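Methylxanthine N3-demethylase NdmB (Pseudomonas putida, PDB 6ICL) removes the N3-methyl group of theobromine and related methylxanthines by oxidation, using a Rieske [2Fe-2S] cluster, a non-heme iron, oxygen and NADH in bacterial caffeine degradation. Local coordinates at residues M57-T60 and K65-L68; T328-V333 and Q341-H346; P203-D208 and L311-P316. All blocks are in the same frame, centred on the assembly; numbering follows the deposited sequence.

Contact 1 of 3, residues M57-T60 and K65-L68; sequences MGVT and KLVL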
loop_
_atom_site.group_PDB
_atom_site.type_symbol
_atom_site.label_atom_id
_atom_site.label_comp_id
_atom_site.label_asym_id
_atom_site.label_seq_id
_atom_site.Cartn_x
_atom_site.Cartn_y
_atom_site.Cartn_z
ATOM N N MET A 57 -8.744 -8.146 -26.742
ATOM C CA MET A 57 -8.973 -7.267 -25.602
ATOM C C MET A 57 -10.327 -7.626 -25.018
ATOM O O MET A 57 -11.225 -8.079 -25.744
ATOM C CB MET A 57 -8.915 -5.763 -26.005
ATOM C CG MET A 57 -10.186 -4.900 -25.704
ATOM S SD MET A 57 -9.819 -3.155 -25.680
ATOM C CE MET A 57 -10.428 -2.557 -24.116
ATOM N N GLY A 58 -10.466 -7.444 -23.709
ATOM C CA GLY A 58 -11.725 -7.693 -23.015
ATOM C C GLY A 58 -12.440 -6.383 -22.704
ATOM O O GLY A 58 -11.807 -5.403 -22.321
ATOM N N VAL A 59 -13.763 -6.377 -22.915
ATOM C CA VAL A 59 -14.640 -5.277 -22.531
ATOM C C VAL A 59 -15.910 -5.894 -21.979
ATOM O O VAL A 59 -16.237 -7.051 -22.253
ATOM C CB VAL A 59 -15.018 -4.315 -23.685
ATOM C CG1 VAL A 59 -13.803 -3.568 -24.214
ATOM C CG2 VAL A 59 -15.747 -5.080 -24.824
ATOM N N THR A 60 -16.642 -5.102 -21.203
ATOM C CA THR A 60 -17.923 -5.526 -20.666
ATOM C C THR A 60 -18.997 -4.548 -21.129
ATOM O O THR A 60 -18.816 -3.332 -21.034
ATOM C CB THR A 60 -17.849 -5.634 -19.139
ATOM O OG1 THR A 60 -16.840 -6.604 -18.810
ATOM C CG2 THR A 60 -19.182 -6.106 -18.556
ATOM N N LYS A 65 -19.526 -10.164 -21.123
ATOM C CA LYS A 65 -18.094 -10.158 -21.360
ATOM C C LYS A 65 -17.841 -10.450 -22.836
ATOM O O LYS A 65 -18.228 -11.508 -23.342
ATOM C CB LYS A 65 -17.413 -11.185 -20.452
ATOM C CG LYS A 65 -17.900 -11.074 -18.993
ATOM C CD LYS A 65 -16.857 -11.495 -17.953
ATOM C CE LYS A 65 -16.256 -12.865 -18.195
ATOM N NZ LYS A 65 -15.606 -13.388 -16.946
ATOM N N LEU A 66 -17.200 -9.512 -23.513
ATOM C CA LEU A 66 -16.932 -9.564 -24.945
ATOM C C LEU A 66 -15.432 -9.568 -25.161
ATOM O O LEU A 66 -14.682 -9.001 -24.361
ATOM C CB LEU A 66 -17.511 -8.328 -25.695
ATOM C CG LEU A 66 -18.994 -7.944 -25.475
ATOM C CD1 LEU A 66 -19.360 -6.731 -26.330
ATOM C CD2 LEU A 66 -19.912 -9.098 -25.786
ATOM N N VAL A 67 -15.001 -10.162 -26.271
ATOM C CA VAL A 67 -13.618 -10.050 -26.726
ATOM C C VAL A 67 -13.607 -9.253 -28.024
ATOM O O VAL A 67 -14.458 -9.461 -28.899
ATOM C CB VAL A 67 -12.958 -11.433 -26.900
ATOM C CG1 VAL A 67 -13.813 -12.348 -27.802
ATOM C CG2 VAL A 67 -11.537 -11.282 -27.443
ATOM N N LEU A 68 -12.685 -8.302 -28.119
ATOM C CA LEU A 68 -12.407 -7.567 -29.339
ATOM C C LEU A 68 -11.090 -8.067 -29.914
ATOM O O LEU A 68 -10.116 -8.262 -29.178
ATOM C CB LEU A 68 -12.307 -6.059 -29.070
ATOM C CG LEU A 68 -13.514 -5.406 -28.372
ATOM C CD1 LEU A 68 -13.278 -3.924 -28.157
ATOM C CD2 LEU A 68 -14.813 -5.632 -29.170
#

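Contact 2 of 3, residues T328-V333 and Q341-H346; sequences TSEVSV and QFRKWH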
loop_
_atom_site.group_PDB
_atom_site.type_symbol
_atom_site.label_atom_id
_atom_site.label_comp_id
_atom_site.label_asym_id
_atom_site.label_seq_id
_atom_site.Cartn_x
_atom_site.Cartn_y
_atom_site.Cartn_z
ATOM N N THR A 328 -38.993 5.958 -9.808
ATOM C CA THR A 328 -40.253 6.621 -10.157
ATOM C C THR A 328 -40.621 7.725 -9.164
ATOM O O THR A 328 -41.341 8.664 -9.521
ATOM C CB THR A 328 -41.387 5.596 -10.229
ATOM O OG1 THR A 328 -41.478 4.917 -8.969
ATOM C CG2 THR A 328 -41.122 4.570 -11.319
ATOM N N SER A 329 -40.136 7.639 -7.926
ATOM C CA SER A 329 -40.477 8.613 -6.899
ATOM C C SER A 329 -39.722 9.935 -7.021
ATOM O O SER A 329 -40.012 10.858 -6.252
ATOM C CB SER A 329 -40.195 8.028 -5.519
ATOM O OG SER A 329 -38.804 8.083 -5.240
ATOM N N GLU A 330 -38.748 10.054 -7.924
ATOM C CA GLU A 330 -37.992 11.298 -8.027
ATOM C C GLU A 330 -38.904 12.442 -8.474
ATOM O O GLU A 330 -39.799 12.257 -9.300
ATOM C CB GLU A 330 -36.810 11.129 -8.989
ATOM C CG GLU A 330 -35.599 10.417 -8.355
ATOM C CD GLU A 330 -34.623 9.867 -9.404
ATOM O OE1 GLU A 330 -34.082 8.761 -9.218
ATOM O OE2 GLU A 330 -34.436 10.512 -10.446
ATOM N N VAL A 331 -38.686 13.625 -7.912
ATOM C CA VAL A 331 -39.611 14.744 -8.084
ATOM C C VAL A 331 -39.055 15.655 -9.168
ATOM O O VAL A 331 -38.028 16.311 -8.968
ATOM C CB VAL A 331 -39.819 15.515 -6.773
ATOM C CG1 VAL A 331 -40.644 16.773 -7.037
ATOM C CG2 VAL A 331 -40.475 14.627 -5.714
ATOM N N SER A 332 -39.742 15.734 -10.304
ATOM C CA SER A 332 -39.354 16.620 -11.398
ATOM C C SER A 332 -40.113 17.944 -11.352
ATOM O O SER A 332 -41.324 17.975 -11.108
ATOM C CB SER A 332 -39.586 15.944 -12.745
ATOM O OG SER A 332 -38.827 14.755 -12.825
ATOM N N VAL A 333 -39.389 19.036 -11.604
ATOM C CA VAL A 333 -39.967 20.373 -11.712
ATOM C C VAL A 333 -39.841 20.848 -13.156
ATOM O O VAL A 333 -39.330 20.123 -14.022
ATOM C CB VAL A 333 -39.303 21.370 -10.735
ATOM C CG1 VAL A 333 -39.577 20.963 -9.302
ATOM C CG2 VAL A 333 -37.794 21.465 -10.975
ATOM N N GLN A 341 -38.399 14.306 -20.689
ATOM C CA GLN A 341 -38.552 13.753 -22.038
ATOM C C GLN A 341 -37.601 12.582 -22.274
ATOM O O GLN A 341 -37.944 11.610 -22.961
ATOM C CB GLN A 341 -38.323 14.854 -23.074
ATOM C CG GLN A 341 -39.413 15.914 -23.036
ATOM C CD GLN A 341 -40.800 15.281 -23.081
ATOM O OE1 GLN A 341 -41.099 14.472 -23.965
ATOM N NE2 GLN A 341 -41.635 15.623 -22.114
ATOM N N PHE A 342 -36.405 12.652 -21.693
ATOM C CA PHE A 342 -35.452 11.549 -21.788
ATOM C C PHE A 342 -35.991 10.307 -21.088
ATOM O O PHE A 342 -36.010 9.203 -21.655
ATOM C CB PHE A 342 -34.128 12.011 -21.176
ATOM C CG PHE A 342 -33.026 10.979 -21.186
ATOM C CD1 PHE A 342 -32.396 10.618 -22.377
ATOM C CD2 PHE A 342 -32.564 10.442 -19.993
ATOM C CE1 PHE A 342 -31.342 9.697 -22.369
ATOM C CE2 PHE A 342 -31.503 9.520 -19.970
ATOM C CZ PHE A 342 -30.893 9.153 -21.163
ATOM N N ARG A 343 -36.449 10.475 -19.851
ATOM C CA ARG A 343 -37.041 9.364 -19.113
ATOM C C ARG A 343 -38.271 8.799 -19.822
ATOM O O ARG A 343 -38.452 7.576 -19.886
ATOM C CB ARG A 343 -37.390 9.826 -17.701
ATOM C CG ARG A 343 -36.171 10.257 -16.929
ATOM C CD ARG A 343 -36.484 10.712 -15.548
ATOM N NE ARG A 343 -35.239 10.998 -14.859
ATOM C CZ ARG A 343 -35.031 10.822 -13.563
ATOM N NH1 ARG A 343 -35.997 10.354 -12.795
ATOM N NH2 ARG A 343 -33.847 11.095 -13.034
ATOM N N LYS A 344 -39.120 9.671 -20.378
ATOM C CA LYS A 344 -40.300 9.206 -21.109
ATOM C C LYS A 344 -39.911 8.294 -22.255
ATOM O O LYS A 344 -40.478 7.209 -22.425
ATOM C CB LYS A 344 -41.093 10.394 -21.660
ATOM C CG LYS A 344 -41.931 11.149 -20.649
ATOM C CD LYS A 344 -43.018 11.969 -21.383
ATOM C CE LYS A 344 -43.799 12.908 -20.442
ATOM N NZ LYS A 344 -44.611 12.195 -19.408
ATOM N N TRP A 345 -38.949 8.727 -23.071
ATOM C CA TRP A 345 -38.606 7.930 -24.237
ATOM C C TRP A 345 -37.877 6.657 -23.837
ATOM O O TRP A 345 -38.093 5.610 -24.454
ATOM C CB TRP A 345 -37.784 8.758 -25.221
ATOM C CG TRP A 345 -37.806 8.231 -26.615
ATOM C CD1 TRP A 345 -38.469 7.119 -27.064
ATOM C CD2 TRP A 345 -37.147 8.791 -27.750
ATOM N NE1 TRP A 345 -38.242 6.949 -28.408
ATOM C CE2 TRP A 345 -37.440 7.964 -28.854
ATOM C CE3 TRP A 345 -36.321 9.904 -27.939
ATOM C CZ2 TRP A 345 -36.946 8.214 -30.124
ATOM C CZ3 TRP A 345 -35.837 10.160 -29.215
ATOM C CH2 TRP A 345 -36.160 9.322 -30.289
ATOM N N HIS A 346 -37.055 6.706 -22.780
ATOM C CA HIS A 346 -36.430 5.480 -22.290
ATOM C C HIS A 346 -37.491 4.472 -21.850
ATOM O O HIS A 346 -37.418 3.292 -22.199
ATOM C CB HIS A 346 -35.463 5.793 -21.140
ATOM C CG HIS A 346 -34.028 5.852 -21.560
ATOM N ND1 HIS A 346 -33.184 4.762 -21.464
ATOM C CD2 HIS A 346 -33.290 6.858 -22.095
ATOM C CE1 HIS A 346 -31.986 5.098 -21.915
ATOM N NE2 HIS A 346 -32.023 6.364 -22.303
#

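Contact 3 of 3, residues P203-D208 and L311-P316; sequences PGTLYD and LDEDQP. With FE (Fe (III) ion), chain C.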
loop_
_atom_site.group_PDB
_atom_site.type_symbol
_atom_site.label_atom_id
_atom_site.label_comp_id
_atom_site.label_asym_id
_atom_site.label_seq_id
_atom_site.Cartn_x
_atom_site.Cartn_y
_atom_site.Cartn_z
ATOM N N PRO A 203 -19.310 26.220 -9.332
ATOM C CA PRO A 203 -19.401 27.685 -9.152
ATOM C C PRO A 203 -18.169 28.450 -9.623
ATOM O O PRO A 203 -18.310 29.487 -10.284
ATOM C CB PRO A 203 -19.632 27.845 -7.642
ATOM C CG PRO A 203 -19.088 26.601 -7.031
ATOM C CD PRO A 203 -19.361 25.511 -8.041
ATOM N N GLY A 204 -16.969 27.974 -9.327
ATOM C CA GLY A 204 -15.797 28.683 -9.799
ATOM C C GLY A 204 -15.256 28.240 -11.145
ATOM O O GLY A 204 -14.148 28.643 -11.519
ATOM N N THR A 205 -15.992 27.435 -11.894
ATOM C CA THR A 205 -15.464 26.857 -13.125
ATOM C C THR A 205 -16.306 27.160 -14.347
ATOM O O THR A 205 -15.756 27.433 -15.411
ATOM C CB THR A 205 -15.337 25.335 -12.970
ATOM O OG1 THR A 205 -14.462 25.056 -11.876
ATOM C CG2 THR A 205 -14.767 24.724 -14.215
ATOM N N LEU A 206 -17.625 27.083 -14.236
ATOM C CA LEU A 206 -18.520 27.254 -15.372
ATOM C C LEU A 206 -19.530 28.351 -15.051
ATOM O O LEU A 206 -20.148 28.342 -13.980
ATOM C CB LEU A 206 -19.245 25.946 -15.691
ATOM C CG LEU A 206 -18.396 24.786 -16.194
ATOM C CD1 LEU A 206 -19.276 23.577 -16.392
ATOM C CD2 LEU A 206 -17.741 25.173 -17.486
ATOM N N TYR A 207 -19.691 29.297 -15.970
ATOM C CA TYR A 207 -20.733 30.305 -15.834
ATOM C C TYR A 207 -22.067 29.718 -16.271
ATOM O O TYR A 207 -22.145 29.030 -17.292
ATOM C CB TYR A 207 -20.397 31.537 -16.677
ATOM C CG TYR A 207 -21.465 32.609 -16.672
ATOM C CD1 TYR A 207 -21.684 33.393 -15.540
ATOM C CD2 TYR A 207 -22.247 32.853 -17.804
ATOM C CE1 TYR A 207 -22.651 34.383 -15.529
ATOM C CE2 TYR A 207 -23.220 33.846 -17.802
ATOM C CZ TYR A 207 -23.415 34.608 -16.659
ATOM O OH TYR A 207 -24.377 35.600 -16.632
ATOM N N ASP A 208 -23.121 29.977 -15.488
ATOM C CA ASP A 208 -24.457 29.521 -15.861
ATOM C C ASP A 208 -25.145 30.607 -16.675
ATOM O O ASP A 208 -25.477 31.671 -16.126
ATOM C CB ASP A 208 -25.283 29.169 -14.626
ATOM C CG ASP A 208 -26.660 28.597 -14.978
ATOM O OD1 ASP A 208 -26.952 28.383 -16.178
ATOM O OD2 ASP A 208 -27.454 28.346 -14.045
ATOM N N LEU A 311 -15.370 17.478 -14.979
ATOM C CA LEU A 311 -15.760 16.104 -14.662
ATOM C C LEU A 311 -15.509 15.782 -13.200
ATOM O O LEU A 311 -16.337 15.140 -12.540
ATOM C CB LEU A 311 -14.990 15.124 -15.551
ATOM C CG LEU A 311 -15.307 15.121 -17.049
ATOM C CD1 LEU A 311 -14.289 14.233 -17.785
ATOM C CD2 LEU A 311 -16.739 14.616 -17.281
ATOM N N ASP A 312 -14.381 16.242 -12.665
ATOM C CA ASP A 312 -14.078 15.923 -11.275
ATOM C C ASP A 312 -14.989 16.657 -10.303
ATOM O O ASP A 312 -15.165 16.182 -9.179
ATOM C CB ASP A 312 -12.614 16.237 -10.941
ATOM C CG ASP A 312 -11.651 15.223 -11.538
ATOM O OD1 ASP A 312 -12.070 14.071 -11.839
ATOM O OD2 ASP A 312 -10.469 15.596 -11.712
ATOM N N GLU A 313 -15.589 17.781 -10.712
ATOM C CA GLU A 313 -16.604 18.418 -9.863
ATOM C C GLU A 313 -17.919 17.636 -9.880
ATOM O O GLU A 313 -18.526 17.416 -8.829
ATOM C CB GLU A 313 -16.812 19.871 -10.305
ATOM C CG GLU A 313 -15.594 20.725 -10.036
ATOM C CD GLU A 313 -15.656 22.072 -10.715
ATOM O OE1 GLU A 313 -16.457 22.251 -11.661
ATOM O OE2 GLU A 313 -14.884 22.949 -10.305
ATOM N N ASP A 314 -18.352 17.174 -11.053
ATOM C CA ASP A 314 -19.590 16.400 -11.148
ATOM C C ASP A 314 -19.468 15.034 -10.484
ATOM O O ASP A 314 -20.428 14.551 -9.869
ATOM C CB ASP A 314 -19.974 16.204 -12.611
ATOM C CG ASP A 314 -20.606 17.445 -13.244
ATOM O OD1 ASP A 314 -21.494 18.079 -12.636
ATOM O OD2 ASP A 314 -20.227 17.763 -14.374
ATOM N N GLN A 315 -18.320 14.363 -10.644
ATOM C CA GLN A 315 -18.228 12.942 -10.327
ATOM C C GLN A 315 -18.733 12.576 -8.929
ATOM O O GLN A 315 -19.595 11.695 -8.823
ATOM C CB GLN A 315 -16.785 12.442 -10.505
ATOM C CG GLN A 315 -16.692 10.914 -10.239
ATOM C CD GLN A 315 -15.327 10.313 -10.590
ATOM O OE1 GLN A 315 -14.395 11.049 -10.874
ATOM N NE2 GLN A 315 -15.225 8.963 -10.593
ATOM N N PRO A 316 -18.250 13.176 -7.839
ATOM C CA PRO A 316 -18.725 12.717 -6.522
ATOM C C PRO A 316 -20.188 13.048 -6.260
ATOM O O PRO A 316 -20.849 12.321 -5.514
ATOM C CB PRO A 316 -17.797 13.441 -5.541
ATOM C CG PRO A 316 -17.337 14.661 -6.307
ATOM C CD PRO A 316 -17.210 14.213 -7.720
HETATM FE FE FE C . -21.592 19.448 -14.531
HETATM O O HOH W 1 -21.599 19.414 -16.607
#

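Contact 1 of 3, residues M57-T60 and K65-L68
Leu68 N donates to Met57 O at 2.8 Å, and the bond is nearly straight at 167°. Val67 CA adds a weaker CA-H contact to Met57 O at 3.3 Å. The same pair is closed by a second bond, Met57 N to Leu68 O at 2.8 Å, which is more bent (144°). Two residues on, Val59 and Leu66 form the next antiparallel hydrogen-bonded pair. Leu66 N meets Val59 O at 2.9 Å, and Val59 N returns a bond to Leu66 O. Gly58 and Val67 form the non-hydrogen-bonded pair between them.

Met57, Val59, Leu66 and Leu68 all put their side chains on one face of this hairpin. Val59 uses both methyls. Its CG1, set anti to the carbonyl carbon (chi1 -65°), reaches Leu68 CD1 at 4.0 Å, while CG2 rests on Leu66 CB at 3.8 Å. The Val59 and Leu68 side chains meet at about a right angle. Met57 instead runs alongside Leu68, its CG 4.1 Å from Leu68 CD1. Val40 and Cys41 of strand 37-42 and Phe46 of helix 43-48 pack on this apolar face.

Val67 and Lys65 point to the other face. There Val67 touches Asp80 and Ser90, and Lys65 makes a cation-pi contact with Trp322 of the second subunit. The N and O of Met57, Val59, Leu66 and Leu68 are paired across the hairpin, while Lys65 and Val67 make their backbone bonds with Asp80 and Ala78. This builds the hairpin into the sheet of the Rieske domain, with its hydrocarbon groups gathered on the face packed against strand 37-42.

Contact 2 of 3, residues T328-V333 and Q341-H346
Glu330 and Arg343 carry this contact between the loop at 328-333 and helix 337-355. Both terminal nitrogens of Arg343 close on one oxygen of Glu330. NH2 bonds to Glu330 OE2 at 2.7 Å, and NH1 bonds to Glu330 OE2 at 2.8 Å. This oxygen lies almost exactly in the guanidinium plane, at its edge. The carboxylate is turned 73° against that plane. NH2 meets OE2 nearly along its C-O axis, whereas NH1 comes from above the carboxylate plane. Both bonds are bent, near 140° to 146°, as expected when two donors share one acceptor.

The Arg343 chain is extended from CG to NE, which carries the guanidinium off the helix and across to the loop. Its NE makes a salt bridge with Glu190. Bonds to Glu330 and Glu190 probably hold the guanidinium in its rotation. Glu330 is buried, and its other oxygen, OE1, accepts from Arg187 and from Gln327 N.

Arg85 of the third subunit bonds to Ser332 OG and also comes close to Arg343, among the carboxylates of Glu330 and Glu190. His84 of that subunit lies on Glu330. Both belong to its [2Fe-2S] cluster pocket. The contact is thus part of a charged network at the subunit interface of a Rieske oxygenase, where one subunit's cluster faces its neighbour's C-terminal domain.

Contact 3 of 3, residues P203-D208 and L311-P316
Thr205 reaches from the loop at 203-208 to the carboxylate of Glu313 on helix 300-319. Its CB already lies close to both acid oxygens, 3.5 Å from Glu313 OE1 and 3.6 Å from Glu313 OE2. From CB the side chain forks. The hydroxyl branch, OG1, donates to Glu313 OE2 at 2.7 Å, onto the syn lone pair of that oxygen. The methyl branch, CG2, ends 3.9 Å from Glu313 OE1. With chi1 at -59°, OG1 stands anti to the carbonyl carbon and faces the acid. Around Thr205, Phe306, Arg309 and Val310 of the same helix also touch its side chain.

Glu313 comes from the opposite direction with its chain extended beyond CG. Its OE1 is hydrogen-bonded to His202 ND1, and His202 is an iron ligand. Shortened to an alanine here, the side chain would lose both oxygens, which would probably leave Thr205 OG1 and His202 ND1 without their partners and the imidazole freer to turn.

The next residue on the helix, Asp314, binds the iron with both oxygens, OD1 at 2.3 Å and OD2 at 2.2 Å from the metal. A water also binds the iron, at 2.1 Å. His197 and His202 supply the other two protein ligands, with Glu313 in the second shell. This is the facial triad of two histidines and one carboxylate found in Rieske non-heme iron oxygenases.

The three contacts do not touch and follow in series along the chain, in the order 1, 3, 2. Contact 1 lies in the Rieske domain, its centre 32 Å from the centres of contacts 2 and 3. Its Val67 side chain is about 11 Å from the [2Fe-2S] cluster. Contacts 2 and 3 share the C-terminal domain, each with one segment on a helix, 337-355 and 300-319 respectively. Their centres are 23 Å apart, their nearest atoms about 13 Å. Contact 3 supplies Asp314, one of the three protein ligands of the mononuclear iron, while contact 2 borders the cluster pocket of the third subunit. This fits the family's usual electron route from one subunit's cluster to its neighbour's iron.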